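Local coordinates for glutamine amidotransferase type-2 domain-containing protein (Pseudomonas aeruginosa PAO1, PDB 1TE5), which is of unknown function but probably belongs to the class-II glutamine amidotransferases, enzymes that release ammonia from glutamine and pass it to an acceptor, at residues L22-W36 / F49-A61. Residues are numbered along the deposited sequence; the frame is centred on the assembly and turned at random.
Sequences LMQRGGGTGPHRDGW and FQDPLASVDSEVA
Trp36 and Asp51 pair across the open end of the beta hairpin formed by strands 35-42 and 45-51, in the sheet of an Ntn-hydrolase fold, where 45-51 is the outermost strand within the chain. Two backbone bonds join them, Trp36 N to Asp51 O at 2.9 Å and Asp51 N to Trp36 O at 3.0 Å. The tightly packed part is the Trp36 indole. Its CG sits between the backbone N and the carbonyl carbon (chi1 58°), which lays the indole over the partner strand 49-51. Gln50 CA and Asp51 N lie over one face. The six-membered ring is wedged against the start of helix 59-66, with CH2 3.8 Å from Val60 CG2. Val60 O comes to the ring edge, and Val64 and Phe19 add to the packing. NE1 of the buried Trp36 donates a hydrogen bond to a water, which in turn donates to Asp51 OD1. Ser58 OG donates to that same OD1 from above the carboxylate plane. Asp51 OD2 forms a salt bridge with Arg47 of the second subunit, so this carboxylate links the hairpin to that subunit.

Farther along, an isolated antiparallel bridge pairs Arg33 with Ala54. The contact then opens toward solvent at the exposed Leu53 and Ser55. Here Leu53 CD1 meets the edge of the partly exposed His32 ring at CD2, 3.3 Å away. Asp57 holds the backbone at Leu22. Its OD1 accepts from Leu22 N at 3.2 Å, while OD2 makes a salt bridge with Arg33 NH1 at 2.6 Å; as a hydrogen bond it is weak, with an angle at the hydrogen of only 123°.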
ATOM      1  N   LEU A  22      -4.811 -10.410 -21.714  1.00 29.12           N
ATOM      2  CA  LEU A  22      -6.134 -10.252 -22.315  1.00 34.37           C
ATOM      3  C   LEU A  22      -6.261 -10.969 -23.670  1.00 35.90           C
ATOM      4  O   LEU A  22      -5.276 -11.114 -24.407  1.00 36.85           O
ATOM      5  CB  LEU A  22      -6.422  -8.762 -22.515  1.00 32.99           C
ATOM      6  CG  LEU A  22      -6.300  -7.868 -21.288  1.00 33.39           C
ATOM      7  CD1 LEU A  22      -6.304  -6.426 -21.714  1.00 34.75           C
ATOM      8  CD2 LEU A  22      -7.443  -8.160 -20.349  1.00 36.87           C
ATOM      9  N   MET A  23      -7.474 -11.412 -23.994  1.00 39.63           N
ATOM     10  CA  MET A  23      -7.735 -12.084 -25.267  1.00 48.43           C
ATOM     11  C   MET A  23      -9.219 -12.092 -25.615  1.00 52.10           C
ATOM     12  O   MET A  23     -10.069 -11.957 -24.740  1.00 52.96           O
ATOM     13  CB  MET A  23      -7.205 -13.528 -25.258  1.00 49.86           C
ATOM     14  CG  MET A  23      -7.931 -14.489 -24.320  1.00 55.87           C
ATOM     15  SD  MET A  23      -7.387 -16.211 -24.527  1.00 63.31           S
ATOM     16  CE  MET A  23      -8.836 -16.949 -25.297  1.00 61.59           C
ATOM     17  N   GLN A  24      -9.524 -12.243 -26.902  1.00 57.94           N
ATOM     18  CA  GLN A  24     -10.912 -12.302 -27.365  1.00 63.10           C
ATOM     19  C   GLN A  24     -11.467 -13.702 -27.054  1.00 65.29           C
ATOM     20  O   GLN A  24     -11.004 -14.696 -27.625  1.00 66.25           O
ATOM     21  CB  GLN A  24     -10.969 -12.016 -28.869  1.00 65.81           C
ATOM     22  CG  GLN A  24     -10.343 -10.674 -29.273  1.00 69.39           C
ATOM     23  CD  GLN A  24     -11.161  -9.459 -28.823  1.00 73.05           C
ATOM     24  OE1 GLN A  24     -11.496  -9.313 -27.643  1.00 78.57           O
ATOM     25  NE2 GLN A  24     -11.480  -8.579 -29.771  1.00 71.62           N
ATOM     26  N   ARG A  25     -12.446 -13.780 -26.154  1.00 68.39           N
ATOM     27  CA  ARG A  25     -13.016 -15.071 -25.752  1.00 71.59           C
ATOM     28  C   ARG A  25     -14.538 -15.236 -25.874  1.00 73.44           C
ATOM     29  O   ARG A  25     -15.213 -14.495 -26.597  1.00 73.40           O
ATOM     30  CB  ARG A  25     -12.580 -15.399 -24.316  1.00 71.72           C
ATOM     31  CG  ARG A  25     -12.883 -14.303 -23.288  1.00 71.89           C
ATOM     32  CD  ARG A  25     -12.512 -14.738 -21.868  1.00 73.25           C
ATOM     33  NE  ARG A  25     -11.113 -15.145 -21.759  1.00 73.86           N
ATOM     34  CZ  ARG A  25     -10.688 -16.409 -21.793  1.00 73.53           C
ATOM     35  NH1 ARG A  25      -9.392 -16.678 -21.693  1.00 72.32           N
ATOM     36  NH2 ARG A  25     -11.554 -17.410 -21.925  1.00 73.28           N
ATOM     37  N   GLY A  26     -15.054 -16.256 -25.187  1.00 75.50           N
ATOM     38  CA  GLY A  26     -16.480 -16.539 -25.192  1.00 77.38           C
ATOM     39  C   GLY A  26     -17.208 -15.800 -24.082  1.00 78.82           C
ATOM     40  O   GLY A  26     -18.443 -15.756 -24.064  1.00 78.69           O
ATOM     41  N   GLY A  27     -16.446 -15.233 -23.147  1.00 79.01           N
ATOM     42  CA  GLY A  27     -17.040 -14.495 -22.045  1.00 78.27           C
ATOM     43  C   GLY A  27     -16.233 -14.553 -20.757  1.00 77.52           C
ATOM     44  O   GLY A  27     -16.030 -15.630 -20.187  1.00 77.34           O
ATOM     45  N   GLY A  28     -15.774 -13.392 -20.296  1.00 77.06           N
ATOM     46  CA  GLY A  28     -14.999 -13.335 -19.067  1.00 75.41           C
ATOM     47  C   GLY A  28     -13.988 -12.204 -19.042  1.00 74.62           C
ATOM     48  O   GLY A  28     -14.258 -11.118 -18.516  1.00 73.75           O
ATOM     49  N   THR A  29     -12.826 -12.462 -19.625  1.00 73.02           N
ATOM     50  CA  THR A  29     -11.759 -11.474 -19.685  1.00 71.92           C
ATOM     51  C   THR A  29     -11.380 -11.249 -21.152  1.00 71.06           C
ATOM     52  O   THR A  29     -10.332 -11.719 -21.620  1.00 70.68           O
ATOM     53  CB  THR A  29     -10.535 -11.949 -18.858  1.00 71.82           C
ATOM     54  OG1 THR A  29     -10.961 -12.269 -17.524  1.00 71.04           O
ATOM     55  CG2 THR A  29      -9.456 -10.866 -18.794  1.00 71.84           C
ATOM     56  N   GLY A  30     -12.287 -10.587 -21.879  1.00 69.31           N
ATOM     57  CA  GLY A  30     -12.073 -10.297 -23.291  1.00 67.31           C
ATOM     58  C   GLY A  30     -11.235  -9.048 -23.515  1.00 65.26           C
ATOM     59  O   GLY A  30     -10.034  -9.040 -23.228  1.00 65.96           O
ATOM     60  N   PRO A  31     -11.827  -7.973 -24.060  1.00 62.52           N
ATOM     61  CA  PRO A  31     -11.041  -6.764 -24.276  1.00 59.39           C
ATOM     62  C   PRO A  31     -10.713  -6.152 -22.903  1.00 55.81           C
ATOM     63  O   PRO A  31      -9.703  -5.478 -22.738  1.00 59.12           O
ATOM     64  CB  PRO A  31     -11.990  -5.894 -25.103  1.00 60.47           C
ATOM     65  CG  PRO A  31     -13.327  -6.283 -24.579  1.00 58.96           C
ATOM     66  CD  PRO A  31     -13.212  -7.786 -24.520  1.00 62.17           C
ATOM     67  N   HIS A  32     -11.514  -6.489 -21.891  1.00 52.22           N
ATOM     68  CA  HIS A  32     -11.304  -5.961 -20.533  1.00 50.08           C
ATOM     69  C   HIS A  32     -10.869  -7.024 -19.511  1.00 46.83           C
ATOM     70  O   HIS A  32     -10.884  -8.216 -19.802  1.00 48.47           O
ATOM     71  CB  HIS A  32     -12.591  -5.326 -20.025  1.00 50.98           C
ATOM     72  CG  HIS A  32     -13.547  -6.316 -19.446  1.00 52.71           C
ATOM     73  ND1 HIS A  32     -13.881  -7.489 -20.091  1.00 54.33           N
ATOM     74  CD2 HIS A  32     -14.192  -6.344 -18.258  1.00 54.89           C
ATOM     75  CE1 HIS A  32     -14.686  -8.197 -19.319  1.00 55.80           C
ATOM     76  NE2 HIS A  32     -14.891  -7.523 -18.203  1.00 55.92           N
ATOM     77  N   ARG A  33     -10.587  -6.568 -18.293  1.00 42.69           N
ATOM     78  CA  ARG A  33     -10.175  -7.414 -17.169  1.00 41.18           C
ATOM     79  C   ARG A  33     -10.853  -6.956 -15.882  1.00 38.25           C
ATOM     80  O   ARG A  33     -10.944  -5.762 -15.612  1.00 40.15           O
ATOM     81  CB  ARG A  33      -8.657  -7.340 -16.951  1.00 42.47           C
ATOM     82  CG  ARG A  33      -8.159  -8.170 -15.775  1.00 43.13           C
ATOM     83  CD  ARG A  33      -6.694  -7.886 -15.479  1.00 43.32           C
ATOM     84  NE  ARG A  33      -5.857  -8.081 -16.658  1.00 45.32           N
ATOM     85  CZ  ARG A  33      -5.434  -9.264 -17.090  1.00 41.04           C
ATOM     86  NH1 ARG A  33      -4.690  -9.344 -18.179  1.00 39.53           N
ATOM     87  NH2 ARG A  33      -5.746 -10.363 -16.424  1.00 45.46           N
ATOM     88  N   ASP A  34     -11.362  -7.910 -15.115  1.00 36.48           N
ATOM     89  CA  ASP A  34     -12.014  -7.599 -13.851  1.00 37.77           C
ATOM     90  C   ASP A  34     -10.996  -7.221 -12.783  1.00 37.02           C
ATOM     91  O   ASP A  34      -9.913  -7.794 -12.704  1.00 40.81           O
ATOM     92  CB  ASP A  34     -12.838  -8.786 -13.350  1.00 40.55           C
ATOM     93  CG  ASP A  34     -14.259  -8.791 -13.879  1.00 40.68           C
ATOM     94  OD1 ASP A  34     -14.931  -9.832 -13.732  1.00 44.24           O
ATOM     95  OD2 ASP A  34     -14.715  -7.764 -14.419  1.00 37.08           O
ATOM     96  N   GLY A  35     -11.399  -6.296 -11.924  1.00 32.43           N
ATOM     97  CA  GLY A  35     -10.544  -5.825 -10.834  1.00 32.47           C
ATOM     98  C   GLY A  35      -9.942  -6.890  -9.926  1.00 30.21           C
ATOM     99  O   GLY A  35     -10.560  -7.930  -9.671  1.00 29.14           O
ATOM    100  N   TRP A  36      -8.735  -6.635  -9.433  1.00 26.60           N
ATOM    101  CA  TRP A  36      -8.050  -7.599  -8.577  1.00 26.18           C
ATOM    102  C   TRP A  36      -7.223  -6.922  -7.489  1.00 26.36           C
ATOM    103  O   TRP A  36      -6.962  -5.725  -7.549  1.00 25.10           O
ATOM    104  CB  TRP A  36      -7.138  -8.486  -9.431  1.00 29.75           C
ATOM    105  CG  TRP A  36      -6.134  -7.693 -10.199  1.00 28.23           C
ATOM    106  CD1 TRP A  36      -6.347  -7.007 -11.363  1.00 27.53           C
ATOM    107  CD2 TRP A  36      -4.778  -7.425  -9.819  1.00 27.78           C
ATOM    108  NE1 TRP A  36      -5.212  -6.322 -11.726  1.00 29.27           N
ATOM    109  CE2 TRP A  36      -4.234  -6.560 -10.797  1.00 27.56           C
ATOM    110  CE3 TRP A  36      -3.973  -7.828  -8.747  1.00 24.99           C
ATOM    111  CZ2 TRP A  36      -2.927  -6.087 -10.730  1.00 29.46           C
ATOM    112  CZ3 TRP A  36      -2.676  -7.358  -8.683  1.00 19.94           C
ATOM    113  CH2 TRP A  36      -2.164  -6.496  -9.672  1.00 24.91           C
ATOM    114  N   PHE A  49      -0.778  -4.650  -4.301  1.00 20.46           N
ATOM    115  CA  PHE A  49      -0.848  -4.456  -5.742  1.00 22.71           C
ATOM    116  C   PHE A  49      -2.318  -4.672  -6.061  1.00 22.99           C
ATOM    117  O   PHE A  49      -2.870  -5.732  -5.757  1.00 24.78           O
ATOM    118  CB  PHE A  49      -0.018  -5.505  -6.482  1.00 22.25           C
ATOM    119  CG  PHE A  49       1.424  -5.574  -6.053  1.00 23.76           C
ATOM    120  CD1 PHE A  49       1.829  -6.465  -5.057  1.00 25.30           C
ATOM    121  CD2 PHE A  49       2.386  -4.763  -6.656  1.00 23.90           C
ATOM    122  CE1 PHE A  49       3.167  -6.546  -4.669  1.00 27.12           C
ATOM    123  CE2 PHE A  49       3.730  -4.838  -6.271  1.00 25.53           C
ATOM    124  CZ  PHE A  49       4.115  -5.736  -5.273  1.00 24.93           C
ATOM    125  N   GLN A  50      -2.965  -3.667  -6.638  1.00 26.00           N
ATOM    126  CA  GLN A  50      -4.381  -3.779  -6.977  1.00 22.13           C
ATOM    127  C   GLN A  50      -4.733  -2.925  -8.187  1.00 24.86           C
ATOM    128  O   GLN A  50      -4.024  -1.979  -8.521  1.00 24.83           O
ATOM    129  CB  GLN A  50      -5.247  -3.371  -5.788  1.00 17.42           C
ATOM    130  CG  GLN A  50      -5.256  -1.893  -5.520  1.00 23.25           C
ATOM    131  CD  GLN A  50      -5.685  -1.550  -4.119  1.00 21.24           C
ATOM    132  OE1 GLN A  50      -6.627  -2.127  -3.588  1.00 27.49           O
ATOM    133  NE2 GLN A  50      -4.981  -0.604  -3.505  1.00 19.99           N
ATOM    134  N   ASP A  51      -5.876  -3.207  -8.791  1.00 25.81           N
ATOM    135  CA  ASP A  51      -6.287  -2.491  -9.986  1.00 25.02           C
ATOM    136  C   ASP A  51      -7.764  -2.711 -10.238  1.00 23.44           C
ATOM    137  O   ASP A  51      -8.249  -3.829 -10.142  1.00 23.30           O
ATOM    138  CB  ASP A  51      -5.500  -3.043 -11.178  1.00 25.13           C
ATOM    139  CG  ASP A  51      -5.262  -2.011 -12.264  1.00 26.20           C
ATOM    140  OD1 ASP A  51      -5.204  -2.416 -13.443  1.00 29.39           O
ATOM    141  OD2 ASP A  51      -5.093  -0.810 -11.955  1.00 32.79           O
ATOM    142  N   PRO A  52      -8.518  -1.628 -10.486  1.00 24.98           N
ATOM    143  CA  PRO A  52      -9.952  -1.780 -10.753  1.00 27.90           C
ATOM    144  C   PRO A  52     -10.119  -2.269 -12.189  1.00 29.07           C
ATOM    145  O   PRO A  52      -9.135  -2.665 -12.822  1.00 28.74           O
ATOM    146  CB  PRO A  52     -10.475  -0.356 -10.581  1.00 25.76           C
ATOM    147  CG  PRO A  52      -9.331   0.474 -11.039  1.00 28.33           C
ATOM    148  CD  PRO A  52      -8.148  -0.208 -10.398  1.00 22.74           C
ATOM    149  N   LEU A  53     -11.343  -2.212 -12.707  1.00 29.91           N
ATOM    150  CA  LEU A  53     -11.640  -2.642 -14.065  1.00 29.23           C
ATOM    151  C   LEU A  53     -10.616  -2.036 -15.034  1.00 25.56           C
ATOM    152  O   LEU A  53     -10.323  -0.842 -14.961  1.00 27.34           O
ATOM    153  CB  LEU A  53     -13.071  -2.266 -14.433  1.00 34.26           C
ATOM    154  CG  LEU A  53     -13.637  -2.788 -15.747  1.00 35.11           C
ATOM    155  CD1 LEU A  53     -13.569  -4.296 -15.768  1.00 36.72           C
ATOM    156  CD2 LEU A  53     -15.066  -2.313 -15.898  1.00 37.30           C
ATOM    157  N   ALA A  54     -10.059  -2.860 -15.950  1.00 23.97           N
ATOM    158  CA  ALA A  54      -9.064  -2.486 -16.956  1.00 27.07           C
ATOM    159  C   ALA A  54      -9.265  -3.013 -18.383  1.00 24.38           C
ATOM    160  O   ALA A  54      -9.592  -4.179 -18.579  1.00 29.82           O
ATOM    161  CB  ALA A  54      -7.644  -2.755 -16.457  1.00 22.26           C
ATOM    162  N   SER A  55      -9.073  -2.146 -19.375  1.00 27.52           N
ATOM    163  CA  SER A  55      -9.227  -2.531 -20.785  1.00 29.19           C
ATOM    164  C   SER A  55      -7.904  -2.769 -21.447  1.00 28.74           C
ATOM    165  O   SER A  55      -7.805  -2.975 -22.652  1.00 29.34           O
ATOM    166  CB  SER A  55     -10.183  -1.629 -21.546  1.00 30.24           C
ATOM    167  OG  SER A  55     -11.532  -1.616 -21.087  1.00 37.90           O
ATOM    168  N   VAL A  56      -6.855  -2.710 -20.596  1.00 28.84           N
ATOM    169  CA  VAL A  56      -5.489  -2.895 -21.050  1.00 29.20           C
ATOM    170  C   VAL A  56      -4.730  -3.728 -20.005  1.00 29.69           C
ATOM    171  O   VAL A  56      -5.237  -3.953 -18.896  1.00 28.48           O
ATOM    172  CB  VAL A  56      -4.887  -1.455 -21.142  1.00 27.75           C
ATOM    173  CG1 VAL A  56      -3.412  -1.425 -20.807  1.00 29.85           C
ATOM    174  CG2 VAL A  56      -5.122  -0.881 -22.527  1.00 29.53           C
ATOM    175  N   ASP A  57      -3.572  -4.267 -20.385  1.00 29.00           N
ATOM    176  CA  ASP A  57      -2.740  -5.017 -19.442  1.00 29.52           C
ATOM    177  C   ASP A  57      -1.891  -3.952 -18.737  1.00 27.40           C
ATOM    178  O   ASP A  57      -0.860  -3.524 -19.260  1.00 29.50           O
ATOM    179  CB  ASP A  57      -1.844  -6.033 -20.174  1.00 30.23           C
ATOM    180  CG  ASP A  57      -2.422  -7.446 -20.159  1.00 30.56           C
ATOM    181  OD1 ASP A  57      -2.694  -7.999 -21.245  1.00 33.01           O
ATOM    182  OD2 ASP A  57      -2.596  -8.006 -19.056  1.00 34.02           O
ATOM    183  N   SER A  58      -2.359  -3.494 -17.579  1.00 27.38           N
ATOM    184  CA  SER A  58      -1.682  -2.445 -16.817  1.00 27.83           C
ATOM    185  C   SER A  58      -0.292  -2.764 -16.252  1.00 26.74           C
ATOM    186  O   SER A  58       0.158  -3.912 -16.284  1.00 22.34           O
ATOM    187  CB  SER A  58      -2.598  -1.927 -15.708  1.00 29.28           C
ATOM    188  OG  SER A  58      -2.906  -2.953 -14.782  1.00 32.38           O
ATOM    189  N   GLU A  59       0.388  -1.717 -15.775  1.00 27.78           N
ATOM    190  CA  GLU A  59       1.728  -1.833 -15.200  1.00 26.72           C
ATOM    191  C   GLU A  59       1.689  -2.518 -13.836  1.00 23.50           C
ATOM    192  O   GLU A  59       2.637  -3.192 -13.450  1.00 24.54           O
ATOM    193  CB  GLU A  59       2.371  -0.448 -15.062  1.00 31.38           C
ATOM    194  CG  GLU A  59       3.899  -0.473 -14.961  1.00 38.91           C
ATOM    195  CD  GLU A  59       4.573  -0.829 -16.282  1.00 44.84           C
ATOM    196  OE1 GLU A  59       4.301  -0.129 -17.293  1.00 45.53           O
ATOM    197  OE2 GLU A  59       5.373  -1.801 -16.306  1.00 43.97           O
ATOM    198  N   VAL A  60       0.618  -2.276 -13.082  1.00 21.77           N
ATOM    199  CA  VAL A  60       0.437  -2.895 -11.766  1.00 21.42           C
ATOM    200  C   VAL A  60       0.198  -4.401 -11.928  1.00 20.69           C
ATOM    201  O   VAL A  60       0.571  -5.203 -11.072  1.00 23.45           O
ATOM    202  CB  VAL A  60      -0.747  -2.252 -11.010  1.00 23.00           C
ATOM    203  CG1 VAL A  60      -2.004  -2.348 -11.828  1.00 21.24           C
ATOM    204  CG2 VAL A  60      -0.942  -2.916  -9.652  1.00 29.68           C
ATOM    205  N   ALA A  61      -0.451  -4.762 -13.033  1.00 20.07           N
ATOM    206  CA  ALA A  61      -0.744  -6.147 -13.368  1.00 22.65           C
ATOM    207  C   ALA A  61       0.553  -6.854 -13.749  1.00 22.46           C
ATOM    208  O   ALA A  61       0.687  -8.066 -13.594  1.00 29.25           O
ATOM    209  CB  ALA A  61      -1.732  -6.194 -14.507  1.00 18.56           C
TER
HETATM  210  O   HOH W   1      -4.259  -5.293 -16.818  1.00 24.10           O
HETATM  211  O   HOH W   2      -8.341  -5.038 -13.613  1.00 27.18           O
HETATM  212  O   HOH W   3      -5.764  -4.863 -14.187  1.00 28.54           O